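PDB 3SUL: cerato-platanin-like protein from Moniliophthora perniciosa, which is of unknown function but, as a secreted member of the cerato-platanin family, probably acts outside the fungal cell. Local coordinates for residues Asp9-Asn14 and Ser37-Val42; Val49-Ile52 and Glu58-Gly61; Thr62-Thr67 and Asn85-Gly90. One frame throughout, in Å; residues are numbered along the deposited sequence.

Interaction 1 (Asp9-Asn14 and Ser37-Val42); sequences DPVYDN and STFGSV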
loop_
_atom_site.group_PDB
_atom_site.type_symbol
_atom_site.label_atom_id
_atom_site.label_comp_id
_atom_site.label_asym_id
_atom_site.label_seq_id
_atom_site.Cartn_x
_atom_site.Cartn_y
_atom_site.Cartn_z
ATOM N N ASP A 9 -0.907 -9.411 1.909
ATOM C CA ASP A 9 -1.931 -9.567 3.002
ATOM C C ASP A 9 -3.246 -9.446 2.192
ATOM O O ASP A 9 -3.534 -8.381 1.604
ATOM C CB ASP A 9 -1.927 -8.318 3.828
ATOM C CG ASP A 9 -1.656 -8.514 5.351
ATOM O OD1 ASP A 9 -2.602 -8.855 6.125
ATOM O OD2 ASP A 9 -0.523 -8.137 5.798
ATOM N N PRO A 10 -4.091 -10.469 2.217
ATOM C CA PRO A 10 -5.195 -10.279 1.295
ATOM C C PRO A 10 -6.250 -9.286 1.856
ATOM O O PRO A 10 -7.266 -8.986 1.197
ATOM C CB PRO A 10 -5.780 -11.690 1.153
ATOM C CG PRO A 10 -5.248 -12.472 2.443
ATOM C CD PRO A 10 -4.401 -11.487 3.247
ATOM N N VAL A 11 -5.995 -8.817 3.061
ATOM C CA VAL A 11 -6.785 -7.724 3.645
ATOM C C VAL A 11 -6.810 -6.525 2.709
ATOM O O VAL A 11 -7.804 -5.811 2.658
ATOM C CB VAL A 11 -6.304 -7.304 5.043
ATOM C CG1 VAL A 11 -4.929 -6.750 5.038
ATOM C CG2 VAL A 11 -7.278 -6.341 5.802
ATOM N N TYR A 12 -5.767 -6.348 1.891
ATOM C CA TYR A 12 -5.659 -5.065 1.201
ATOM C C TYR A 12 -6.360 -5.250 -0.068
ATOM O O TYR A 12 -6.506 -4.316 -0.826
ATOM C CB TYR A 12 -4.192 -4.639 1.001
ATOM C CG TYR A 12 -3.580 -4.257 2.306
ATOM C CD1 TYR A 12 -3.974 -3.089 2.964
ATOM C CD2 TYR A 12 -2.578 -5.083 2.904
ATOM C CE1 TYR A 12 -3.444 -2.743 4.220
ATOM C CE2 TYR A 12 -2.038 -4.756 4.097
ATOM C CZ TYR A 12 -2.469 -3.611 4.781
ATOM O OH TYR A 12 -1.940 -3.274 6.005
ATOM N N ASP A 13 -6.845 -6.499 -0.294
ATOM C CA ASP A 13 -7.672 -6.789 -1.447
ATOM C C ASP A 13 -9.127 -6.705 -1.026
ATOM O O ASP A 13 -9.980 -6.732 -1.888
ATOM C CB ASP A 13 -7.431 -8.201 -2.003
ATOM C CG ASP A 13 -6.012 -8.415 -2.394
ATOM O OD1 ASP A 13 -5.517 -7.582 -3.195
ATOM O OD2 ASP A 13 -5.394 -9.345 -1.860
ATOM N N ASN A 14 -9.360 -6.596 0.283
ATOM C CA ASN A 14 -10.737 -6.455 0.834
ATOM C C ASN A 14 -11.237 -5.056 0.627
ATOM O O ASN A 14 -10.824 -4.174 1.431
ATOM C CB ASN A 14 -10.747 -6.796 2.336
ATOM C CG ASN A 14 -12.164 -6.630 3.005
ATOM O OD1 ASN A 14 -13.139 -6.423 2.328
ATOM N ND2 ASN A 14 -12.229 -6.743 4.341
ATOM N N SER A 37 -13.950 5.794 3.128
ATOM C CA SER A 37 -14.376 4.979 4.204
ATOM C C SER A 37 -13.735 3.606 4.269
ATOM O O SER A 37 -13.375 3.087 5.380
ATOM C CB SER A 37 -15.910 4.901 4.184
ATOM O OG SER A 37 -16.258 3.900 5.110
ATOM N N THR A 38 -13.572 2.977 3.104
ATOM C CA THR A 38 -12.989 1.637 2.987
ATOM C C THR A 38 -11.881 1.579 1.959
ATOM O O THR A 38 -11.700 2.496 1.112
ATOM C CB THR A 38 -14.023 0.612 2.601
ATOM O OG1 THR A 38 -14.503 1.036 1.335
ATOM C CG2 THR A 38 -15.190 0.639 3.525
ATOM N N PHE A 39 -11.171 0.485 2.012
ATOM C CA PHE A 39 -9.988 0.359 1.137
ATOM C C PHE A 39 -10.439 0.487 -0.280
ATOM O O PHE A 39 -9.747 1.078 -1.110
ATOM C CB PHE A 39 -9.361 -0.999 1.309
ATOM C CG PHE A 39 -8.624 -1.189 2.579
ATOM C CD1 PHE A 39 -8.428 -0.150 3.538
ATOM C CD2 PHE A 39 -7.983 -2.419 2.788
ATOM C CE1 PHE A 39 -7.717 -0.416 4.717
ATOM C CE2 PHE A 39 -7.221 -2.614 3.946
ATOM C CZ PHE A 39 -7.107 -1.659 4.890
ATOM N N GLY A 40 -11.609 -0.050 -0.579
ATOM C CA GLY A 40 -12.071 -0.039 -1.949
ATOM C C GLY A 40 -12.480 1.322 -2.479
ATOM O O GLY A 40 -12.560 1.496 -3.689
ATOM N N SER A 41 -12.675 2.325 -1.631
ATOM C CA SER A 41 -12.972 3.616 -2.084
ATOM C C SER A 41 -11.747 4.376 -2.555
ATOM O O SER A 41 -11.875 5.446 -3.065
ATOM C CB SER A 41 -13.767 4.440 -1.047
ATOM O OG SER A 41 -12.906 4.573 0.089
ATOM N N VAL A 42 -10.573 3.816 -2.365
ATOM C CA VAL A 42 -9.347 4.486 -2.828
ATOM C C VAL A 42 -9.044 3.938 -4.189
ATOM O O VAL A 42 -8.929 2.725 -4.328
ATOM C CB VAL A 42 -8.164 4.218 -1.894
ATOM C CG1 VAL A 42 -6.878 4.890 -2.395
ATOM C CG2 VAL A 42 -8.514 4.600 -0.497
#
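Phe39 packs against Val11 and Tyr12 in an apolar, largely aromatic contact between two short 3-10 turns, residues 10-13 and 39-41, both within the long connection from strand 4-8 to strand 45-49. The Tyr12 and Phe39 rings are nearly parallel, with planes at 13°, but their centroids stand 5.5 Å apart, so they are slid past each other and hardly overlap. The two rings meet through Tyr12 CD1 and CE1 against Phe39 CE2 and CZ, the shortest distance being 3.4 Å from Tyr12 CD1 to Phe39 CE2. Val11 CG2, anti to the backbone N, reaches Phe39 CE2 at 4.2 Å, while Val11 CG1 (chi1 64°) turns over the Tyr12 ring, toward its rim. Two backbone oxygens also approach Phe39: Val11 O lies at the edge of the Phe39 ring, 3.4 Å from CD2 and near the ring plane, and Asn14 O is 3.5 Å from Phe39 CB. In this double-psi beta-barrel protein the pair rests on a barrel strand, since Tyr12 and Phe39 both touch Val46 of strand 45-49; the ring of Phe19 also meets Phe39. Phe39's own turn is fastened by Thr38 O, which accepts from Ser41 N and, on a lone pair in the carbonyl plane, from Ser41 OG at 2.6 Å. On the other turn, the Asp13 carboxylate accepts from the backbone N atoms of Gln91 and Arg92, at the start of helix 91-98.

Interaction 2 (Val49-Ile52 and Glu58-Gly61); sequences VDTI and ESCG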
loop_
_atom_site.group_PDB
_atom_site.type_symbol
_atom_site.label_atom_id
_atom_site.label_comp_id
_atom_site.label_asym_id
_atom_site.label_seq_id
_atom_site.Cartn_x
_atom_site.Cartn_y
_atom_site.Cartn_z
ATOM N N VAL A 49 3.029 0.337 4.957
ATOM C CA VAL A 49 4.404 0.751 4.676
ATOM C C VAL A 49 5.133 1.080 5.933
ATOM O O VAL A 49 4.582 1.606 6.901
ATOM C CB VAL A 49 4.462 1.932 3.652
ATOM C CG1 VAL A 49 3.828 3.174 4.185
ATOM C CG2 VAL A 49 5.884 2.245 3.219
ATOM N N ASP A 50 6.428 0.787 5.935
ATOM C CA ASP A 50 7.147 0.987 7.180
ATOM C C ASP A 50 7.421 2.451 7.503
ATOM O O ASP A 50 7.941 2.766 8.566
ATOM C CB ASP A 50 8.397 0.103 7.237
ATOM C CG ASP A 50 9.387 0.378 6.094
ATOM O OD1 ASP A 50 9.361 1.485 5.490
ATOM O OD2 ASP A 50 10.214 -0.556 5.882
ATOM N N THR A 51 7.052 3.358 6.603
ATOM C CA THR A 51 7.100 4.816 6.871
ATOM C C THR A 51 5.950 5.297 7.783
ATOM O O THR A 51 5.951 6.420 8.289
ATOM C CB THR A 51 6.977 5.658 5.572
ATOM O OG1 THR A 51 5.868 5.177 4.807
ATOM C CG2 THR A 51 8.177 5.517 4.716
ATOM N N ILE A 52 4.942 4.452 7.904
ATOM C CA ILE A 52 3.830 4.683 8.792
ATOM C C ILE A 52 4.093 3.893 10.044
ATOM O O ILE A 52 4.169 2.629 10.032
ATOM C CB ILE A 52 2.491 4.265 8.120
ATOM C CG1 ILE A 52 2.261 5.186 6.930
ATOM C CG2 ILE A 52 1.265 4.251 9.111
ATOM C CD1 ILE A 52 1.179 4.637 6.028
ATOM N N GLU A 58 2.104 11.306 9.489
ATOM C CA GLU A 58 2.198 12.256 8.429
ATOM C C GLU A 58 2.403 11.566 7.059
ATOM O O GLU A 58 2.136 12.170 6.008
ATOM C CB GLU A 58 3.306 13.245 8.770
ATOM C CG GLU A 58 3.067 14.656 8.171
ATOM C CD GLU A 58 2.031 15.565 8.858
ATOM O OE1 GLU A 58 1.547 15.302 9.998
ATOM O OE2 GLU A 58 1.659 16.567 8.171
ATOM N N SER A 59 2.793 10.317 7.093
ATOM C CA SER A 59 2.975 9.473 5.904
ATOM C C SER A 59 1.651 8.781 5.494
ATOM O O SER A 59 1.615 8.065 4.506
ATOM C CB SER A 59 4.015 8.374 6.161
ATOM O OG SER A 59 5.360 8.866 6.054
ATOM N N CYS A 60 0.605 8.915 6.306
ATOM C CA CYS A 60 -0.675 8.271 5.978
ATOM C C CYS A 60 -1.171 8.850 4.667
ATOM O O CYS A 60 -1.192 10.078 4.461
ATOM C CB CYS A 60 -1.738 8.637 7.020
ATOM S SG CYS A 60 -1.625 7.483 8.349
ATOM N N GLY A 61 -1.614 7.962 3.763
ATOM C CA GLY A 61 -2.085 8.514 2.519
ATOM C C GLY A 61 -1.015 8.931 1.536
ATOM O O GLY A 61 -1.320 9.614 0.553
#
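Ser59 and Cys60 meet Thr51 and Ile52 where the chain doubles back between strands 45-49 and 63-68. The polar part across this contact is slight: Ser59 OG gives a weak hydrogen bond to Thr51 O at 3.4 Å. With OG anti to its own carbonyl carbon (chi1 -80°), the Ser59 hydroxyl also passes 3.6 Å from Thr51 CB. The hydroxyl of Thr51 is engaged elsewhere, with Tyr64 OH. Ser59 O, for its part, accepts from Thr62 OG1.

Backbone bonding shapes the first side. Ile52 N donates to Val49 O at 3.0 Å, closing a type I beta turn that leads directly out of strand 45-49, one of the strands of the double-psi beta-barrel. At the end of the turn, Ile52 CA comes to 5.7 Å from Ser59 CA. On the approach to strand 63-68, Gly61 adopts a positive phi (78°), at which a CB would be jammed against the carbonyl O of Cys60.

Apolar contacts fall mainly to Ile52. Its CG1 lies 3.7 Å from Ser59 CB, and the chain continues so that CD1 comes to 4.1 Å from Cys60 CA. The other branch, Ile52 CG2, stands 4.4 Å from Cys60 SG, beside the disulfide to Cys24, and the isoleucine touches Cys24 as well. Cut back to an alanine here, the side chain would lose both branches beyond CB, which is likely to open a gap beside Ser59 CB and leave the disulfide sulfur without this apolar neighbour.

Interaction 3 (Thr62-Thr67 and Asn85-Gly90); sequences TCYQIT and NGFNVG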
loop_
_atom_site.group_PDB
_atom_site.type_symbol
_atom_site.label_atom_id
_atom_site.label_comp_id
_atom_site.label_asym_id
_atom_site.label_seq_id
_atom_site.Cartn_x
_atom_site.Cartn_y
_atom_site.Cartn_z
ATOM N N THR A 62 0.211 8.565 1.793
ATOM C CA THR A 62 1.245 8.865 0.787
ATOM C C THR A 62 1.254 7.799 -0.260
ATOM O O THR A 62 0.839 6.678 -0.065
ATOM C CB THR A 62 2.639 8.957 1.438
ATOM O OG1 THR A 62 2.842 7.867 2.338
ATOM C CG2 THR A 62 2.669 10.230 2.132
ATOM N N CYS A 63 1.839 8.158 -1.361
ATOM C CA CYS A 63 1.790 7.329 -2.564
ATOM C C CYS A 63 3.217 6.829 -2.943
ATOM O O CYS A 63 4.157 7.625 -3.048
ATOM C CB CYS A 63 1.187 8.176 -3.613
ATOM S SG CYS A 63 1.092 7.402 -5.261
ATOM N N TYR A 64 3.328 5.544 -3.183
ATOM C CA TYR A 64 4.623 4.978 -3.524
ATOM C C TYR A 64 4.547 4.360 -4.886
ATOM O O TYR A 64 3.568 3.648 -5.225
ATOM C CB TYR A 64 5.074 3.919 -2.537
ATOM C CG TYR A 64 5.254 4.587 -1.216
ATOM C CD1 TYR A 64 6.524 5.080 -0.782
ATOM C CD2 TYR A 64 4.145 4.792 -0.420
ATOM C CE1 TYR A 64 6.638 5.737 0.457
ATOM C CE2 TYR A 64 4.253 5.437 0.782
ATOM C CZ TYR A 64 5.481 5.903 1.232
ATOM O OH TYR A 64 5.464 6.548 2.483
ATOM N N GLN A 65 5.538 4.692 -5.691
ATOM C CA GLN A 65 5.616 4.022 -6.956
ATOM C C GLN A 65 6.587 2.901 -6.673
ATOM O O GLN A 65 7.730 3.153 -6.259
ATOM C CB GLN A 65 6.081 5.064 -7.955
ATOM C CG GLN A 65 6.414 4.512 -9.250
ATOM C CD GLN A 65 7.409 5.421 -9.992
ATOM O OE1 GLN A 65 7.059 6.505 -10.395
ATOM N NE2 GLN A 65 8.660 4.980 -10.108
ATOM N N ILE A 66 6.134 1.644 -6.875
ATOM C CA ILE A 66 6.899 0.447 -6.475
ATOM C C ILE A 66 7.162 -0.407 -7.683
ATOM O O ILE A 66 6.243 -0.746 -8.408
ATOM C CB ILE A 66 6.140 -0.413 -5.522
ATOM C CG1 ILE A 66 5.643 0.414 -4.335
ATOM C CG2 ILE A 66 6.977 -1.695 -5.183
ATOM C CD1 ILE A 66 4.954 -0.405 -3.237
ATOM N N THR A 67 8.415 -0.813 -7.855
ATOM C CA THR A 67 8.844 -1.598 -9.014
ATOM C C THR A 67 9.548 -2.893 -8.595
ATOM O O THR A 67 10.272 -2.906 -7.653
ATOM C CB THR A 67 9.763 -0.748 -9.949
ATOM O OG1 THR A 67 9.119 0.495 -10.281
ATOM C CG2 THR A 67 10.186 -1.558 -11.187
ATOM N N ASN A 85 8.279 -4.081 8.049
ATOM C CA ASN A 85 9.357 -4.026 7.108
ATOM C C ASN A 85 8.849 -3.970 5.683
ATOM O O ASN A 85 8.149 -4.907 5.158
ATOM C CB ASN A 85 10.343 -5.204 7.356
ATOM C CG ASN A 85 11.572 -5.121 6.491
ATOM O OD1 ASN A 85 12.199 -4.068 6.384
ATOM N ND2 ASN A 85 11.925 -6.240 5.860
ATOM N N GLY A 86 9.180 -2.857 5.069
ATOM C CA GLY A 86 8.927 -2.698 3.640
ATOM C C GLY A 86 7.448 -2.394 3.430
ATOM O O GLY A 86 6.907 -1.526 4.059
ATOM N N PHE A 87 6.828 -3.192 2.574
ATOM C CA PHE A 87 5.409 -3.040 2.243
ATOM C C PHE A 87 4.667 -4.343 2.417
ATOM O O PHE A 87 5.180 -5.441 2.143
ATOM C CB PHE A 87 5.255 -2.677 0.760
ATOM C CG PHE A 87 5.736 -1.293 0.398
ATOM C CD1 PHE A 87 4.921 -0.168 0.589
ATOM C CD2 PHE A 87 6.983 -1.106 -0.174
ATOM C CE1 PHE A 87 5.330 1.163 0.243
ATOM C CE2 PHE A 87 7.396 0.226 -0.542
ATOM C CZ PHE A 87 6.591 1.349 -0.290
ATOM N N ASN A 88 3.445 -4.242 2.935
ATOM C CA ASN A 88 2.499 -5.329 2.812
ATOM C C ASN A 88 1.450 -4.738 1.958
ATOM O O ASN A 88 0.896 -3.699 2.348
ATOM C CB ASN A 88 1.911 -5.694 4.187
ATOM C CG ASN A 88 2.980 -5.810 5.285
ATOM O OD1 ASN A 88 4.048 -6.409 5.073
ATOM N ND2 ASN A 88 2.687 -5.270 6.473
ATOM N N VAL A 89 1.166 -5.383 0.836
ATOM C CA VAL A 89 0.163 -4.963 -0.109
ATOM C C VAL A 89 -0.880 -6.077 -0.348
ATOM O O VAL A 89 -0.723 -7.186 0.106
ATOM C CB VAL A 89 0.855 -4.510 -1.443
ATOM C CG1 VAL A 89 1.821 -3.359 -1.129
ATOM C CG2 VAL A 89 1.664 -5.680 -2.065
ATOM N N GLY A 90 -1.898 -5.825 -1.156
ATOM C CA GLY A 90 -2.849 -6.903 -1.468
ATOM C C GLY A 90 -2.208 -7.947 -2.369
ATOM O O GLY A 90 -1.080 -7.778 -2.841
#
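Phe87 carries this buried contact, its ring set against Tyr64 and Ile66 of strand 63-68. Leading up to it is Gly86, at a positive phi, whose backbone N donates to Asp50 OD2 and so ties the start of strand 87-89 to the turn that follows strand 45-49. Phe87 comes next, and its CB is directed toward the other strand. Against Tyr64 it forms an edge-to-face (T-shaped) pair: the planes stand at 68°, the centroids are 5.3 Å apart, and the CE1-CZ edge of Phe87 is directed at one face of the tyrosine ring. The closest approach, Phe87 CZ to Tyr64 CG at 3.6 Å, shows that the edge lands near the root of the tyrosine ring and not at its hydroxyl, which is bonded to Thr51 OG1. Over a face of Phe87 itself sits Ile66 CD1, 3.5 Å from the ring centroid and only 3° off the normal. This is a well-centred CH-pi contact, as the similar distances of CD1 to ring atoms CE2 (3.7 Å) and CG (3.8 Å) confirm. Ile66 reaches this point because its chain is extended, CD1 being anti to CA (chi2 -175°). Phe87 thus has one residue at its edge and another over its face, which probably restricts the tilt of its ring; Leu6 and Ala112 also touch it. Asn88 OD1 accepts a weak hydrogen bond from Gln7 NE2. Val89 again points toward strand 63-68, though Val89 CG1 stays 4.8 Å from Ile66 CD1, and Gly90 then takes the N-cap position before helix 91-98. Strands 87-89 and 63-68 are not sheet neighbours, so these side chains meet across the interior, as expected for the core of a double-psi beta-barrel.

Interaction 3 lies nearest the middle of the chain and touches both of the others. Its centre is 10 Å from that of interaction 2, and two probable hydrogen bonds join them: Asp50 OD2 to Gly86 N at 2.7 Å, and Thr51 OG1 with Tyr64 OH, also 2.7 Å. Val49 CG2 packs closely on Phe87 as well. Interaction 1, its centre 14 Å from that of interaction 3, is connected through Asp9 N and Val89 O, 2.9 Å apart, and through Tyr12 CB packing at 3.4 Å from Gly90 N. Interactions 1 and 2 do not touch, their nearest atoms being about 6 Å apart. Segment 85-90 thus links to interaction 2 at Gly86, to interaction 1 at Val89-Gly90.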